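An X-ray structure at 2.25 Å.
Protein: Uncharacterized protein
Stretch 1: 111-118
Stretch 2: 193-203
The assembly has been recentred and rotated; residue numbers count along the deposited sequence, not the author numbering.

Stretch 1, residues 111-118: EKVISLAG
Stretch 2 (193-203) NVVEVLNKMLG

The most unusual feature of this contact is its splayed register: the CA of Leu116 lies 7.2 Å from the CA of Val194, whereas the CA atoms of Lys112 and Leu202 lie 10.0 Å apart, so the gap widens toward the helix C-terminus. A strand and a helix, at least 77 residues apart in sequence wherever they touch, meet mainly through side chains and bury 350 Å² between them. They illustrate how a helix can pack on a strand through apolar contact, with no hydrogen bond between them.

Strand 112-118 is extended, with phi between -100° and -148° and psi from 115° to 173°. Helix 193-202 runs nearly antiparallel to it, at 159°, and the axes approach to 9.6 Å. Bonds such as Leu198 N to Val194 O (3.0 Å) and Leu202 N to Leu198 O (2.9 Å) hold the helical backbone, until Gly203 leaves it with phi/psi of 65/46, a positive phi that favours glycine.

Strand alternation supplies the contact surface. Lys112, Ile114 and Leu116, all m at chi1 and t at chi2, point toward the helix; Val113 and Ser115 remain out of reach. The helix answers with Val194, Leu198 and Met201, spaced four and three residues apart and therefore on one face, each t at chi1.

At the close end, Leu116 CD2 packs 3.8 Å from Val194 CG1. Leu198 (chi2 p) sets its CD1 3.9 Å from Ile114 CG2 and 4.4 Å from Leu116 CD2, bridging neighbouring inward-facing strand positions. Where the gap is wider, extended Met201, t throughout, brings CE to 3.9 Å from Ile114 CD1; Leu202 (m, t), although its CA-to-CB bond points sideways, has its end come nearer, with CD2 4.0 Å from the same CD1. These methyl groups meet in van der Waals contact, leaving little room for water. Lys112 contributes its aliphatic portion, CD lying 4.3 Å from Leu202 CD2, while its NZ is hydrogen-bonded elsewhere in the structure.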

# COMPACT_ATOMS: atom_id res chain seq x y z
N GLU B 111 16.44 -30.67 17.42
CA GLU B 111 16.52 -32.06 16.98
C GLU B 111 15.52 -32.38 15.86
O GLU B 111 15.83 -33.12 14.94
CB GLU B 111 16.25 -32.93 18.21
CG GLU B 111 16.46 -34.42 18.03
CD GLU B 111 15.93 -35.20 19.23
OE1 GLU B 111 16.19 -34.76 20.39
OE2 GLU B 111 15.26 -36.25 19.02
N LYS B 112 14.31 -31.84 15.95
CA LYS B 112 13.25 -32.09 14.97
C LYS B 112 12.35 -30.88 14.81
O LYS B 112 12.05 -30.19 15.77
CB LYS B 112 12.37 -33.28 15.38
CG LYS B 112 13.06 -34.61 15.34
CD LYS B 112 12.10 -35.74 15.64
CE LYS B 112 12.84 -37.01 16.06
NZ LYS B 112 12.70 -38.08 15.05
N VAL B 113 11.87 -30.67 13.59
CA VAL B 113 10.89 -29.68 13.27
C VAL B 113 9.75 -30.40 12.59
O VAL B 113 9.90 -30.91 11.50
CB VAL B 113 11.50 -28.61 12.34
CG1 VAL B 113 10.56 -27.44 12.18
CG2 VAL B 113 12.83 -28.13 12.89
N ILE B 114 8.59 -30.40 13.22
CA ILE B 114 7.47 -31.20 12.76
C ILE B 114 6.28 -30.28 12.58
O ILE B 114 5.80 -29.67 13.53
CB ILE B 114 7.11 -32.29 13.79
CG1 ILE B 114 8.28 -33.22 14.03
CG2 ILE B 114 5.94 -33.13 13.29
CD1 ILE B 114 8.18 -34.08 15.28
N SER B 115 5.76 -30.20 11.37
CA SER B 115 4.52 -29.49 11.12
C SER B 115 3.33 -30.45 11.03
O SER B 115 3.44 -31.54 10.50
CB SER B 115 4.65 -28.67 9.81
OG SER B 115 5.62 -27.65 9.96
N LEU B 116 2.23 -30.03 11.61
CA LEU B 116 0.99 -30.76 11.57
C LEU B 116 0.03 -30.03 10.65
O LEU B 116 -0.24 -28.85 10.85
CB LEU B 116 0.38 -30.80 12.97
CG LEU B 116 1.32 -31.27 14.05
CD1 LEU B 116 0.55 -31.32 15.35
CD2 LEU B 116 1.92 -32.63 13.71
N ALA B 117 -0.41 -30.70 9.62
CA ALA B 117 -1.21 -30.05 8.57
C ALA B 117 -2.36 -30.94 8.16
O ALA B 117 -2.41 -32.13 8.52
CB ALA B 117 -0.33 -29.74 7.37
N GLY B 118 -3.23 -30.38 7.32
CA GLY B 118 -4.31 -31.10 6.68
C GLY B 118 -4.11 -31.25 5.19
O GLY B 118 -3.33 -30.54 4.62
N ASN B 193 -6.28 -38.34 14.10
CA ASN B 193 -5.41 -39.22 13.33
C ASN B 193 -3.94 -38.73 13.34
O ASN B 193 -3.01 -39.52 13.47
CB ASN B 193 -5.87 -39.32 11.87
CG ASN B 193 -7.27 -39.93 11.71
OD1 ASN B 193 -7.72 -40.64 12.58
ND2 ASN B 193 -7.90 -39.72 10.55
N VAL B 194 -3.76 -37.42 13.20
CA VAL B 194 -2.42 -36.85 13.20
C VAL B 194 -1.76 -36.96 14.57
O VAL B 194 -0.59 -37.32 14.68
CB VAL B 194 -2.45 -35.39 12.72
CG1 VAL B 194 -1.14 -34.72 12.99
CG2 VAL B 194 -2.77 -35.36 11.23
N VAL B 195 -2.51 -36.69 15.62
CA VAL B 195 -1.97 -36.85 16.96
C VAL B 195 -1.52 -38.29 17.24
O VAL B 195 -0.46 -38.49 17.82
CB VAL B 195 -2.96 -36.41 18.03
CG1 VAL B 195 -2.45 -36.79 19.42
CG2 VAL B 195 -3.18 -34.93 17.93
N GLU B 196 -2.29 -39.27 16.78
CA GLU B 196 -1.89 -40.67 16.96
C GLU B 196 -0.54 -40.95 16.33
O GLU B 196 0.28 -41.63 16.92
CB GLU B 196 -2.93 -41.68 16.40
CG GLU B 196 -4.18 -41.84 17.25
CD GLU B 196 -5.20 -42.83 16.66
OE1 GLU B 196 -5.69 -42.65 15.50
OE2 GLU B 196 -5.50 -43.83 17.35
N VAL B 197 -0.31 -40.48 15.11
CA VAL B 197 1.00 -40.68 14.47
C VAL B 197 2.10 -39.95 15.21
O VAL B 197 3.19 -40.50 15.41
CB VAL B 197 0.99 -40.26 13.01
CG1 VAL B 197 2.39 -40.36 12.43
CG2 VAL B 197 0.02 -41.14 12.22
N LEU B 198 1.84 -38.71 15.62
CA LEU B 198 2.83 -37.96 16.37
C LEU B 198 3.23 -38.61 17.69
O LEU B 198 4.39 -38.61 18.09
CB LEU B 198 2.33 -36.54 16.63
CG LEU B 198 3.42 -35.61 17.21
CD1 LEU B 198 4.44 -35.27 16.16
CD2 LEU B 198 2.76 -34.35 17.71
N ASN B 199 2.25 -39.11 18.39
CA ASN B 199 2.48 -39.93 19.57
C ASN B 199 3.44 -41.07 19.36
O ASN B 199 4.34 -41.31 20.15
CB ASN B 199 1.16 -40.54 19.99
CG ASN B 199 1.13 -40.78 21.46
OD1 ASN B 199 1.31 -39.83 22.19
ND2 ASN B 199 0.93 -42.00 21.91
N LYS B 200 3.26 -41.78 18.27
CA LYS B 200 4.18 -42.87 17.93
C LYS B 200 5.56 -42.38 17.60
O LYS B 200 6.53 -42.99 17.97
CB LYS B 200 3.63 -43.61 16.72
CG LYS B 200 2.54 -44.51 17.25
CD LYS B 200 1.51 -44.89 16.27
CE LYS B 200 0.46 -45.80 16.91
NZ LYS B 200 -0.41 -46.42 15.89
N MET B 201 5.62 -41.32 16.83
CA MET B 201 6.89 -40.75 16.39
C MET B 201 7.70 -40.27 17.60
O MET B 201 8.90 -40.37 17.60
CB MET B 201 6.59 -39.61 15.40
CG MET B 201 7.75 -38.76 14.93
SD MET B 201 7.24 -37.73 13.51
CE MET B 201 8.87 -37.18 13.01
N LEU B 202 7.06 -39.66 18.59
CA LEU B 202 7.81 -39.03 19.65
C LEU B 202 7.78 -39.85 20.94
O LEU B 202 8.36 -39.45 21.93
CB LEU B 202 7.24 -37.64 19.94
CG LEU B 202 7.36 -36.70 18.77
CD1 LEU B 202 6.87 -35.33 19.20
CD2 LEU B 202 8.80 -36.62 18.28
N GLY B 203 7.08 -40.99 20.93
CA GLY B 203 7.00 -41.86 22.11
C GLY B 203 6.28 -41.17 23.23
O GLY B 203 6.74 -41.16 24.37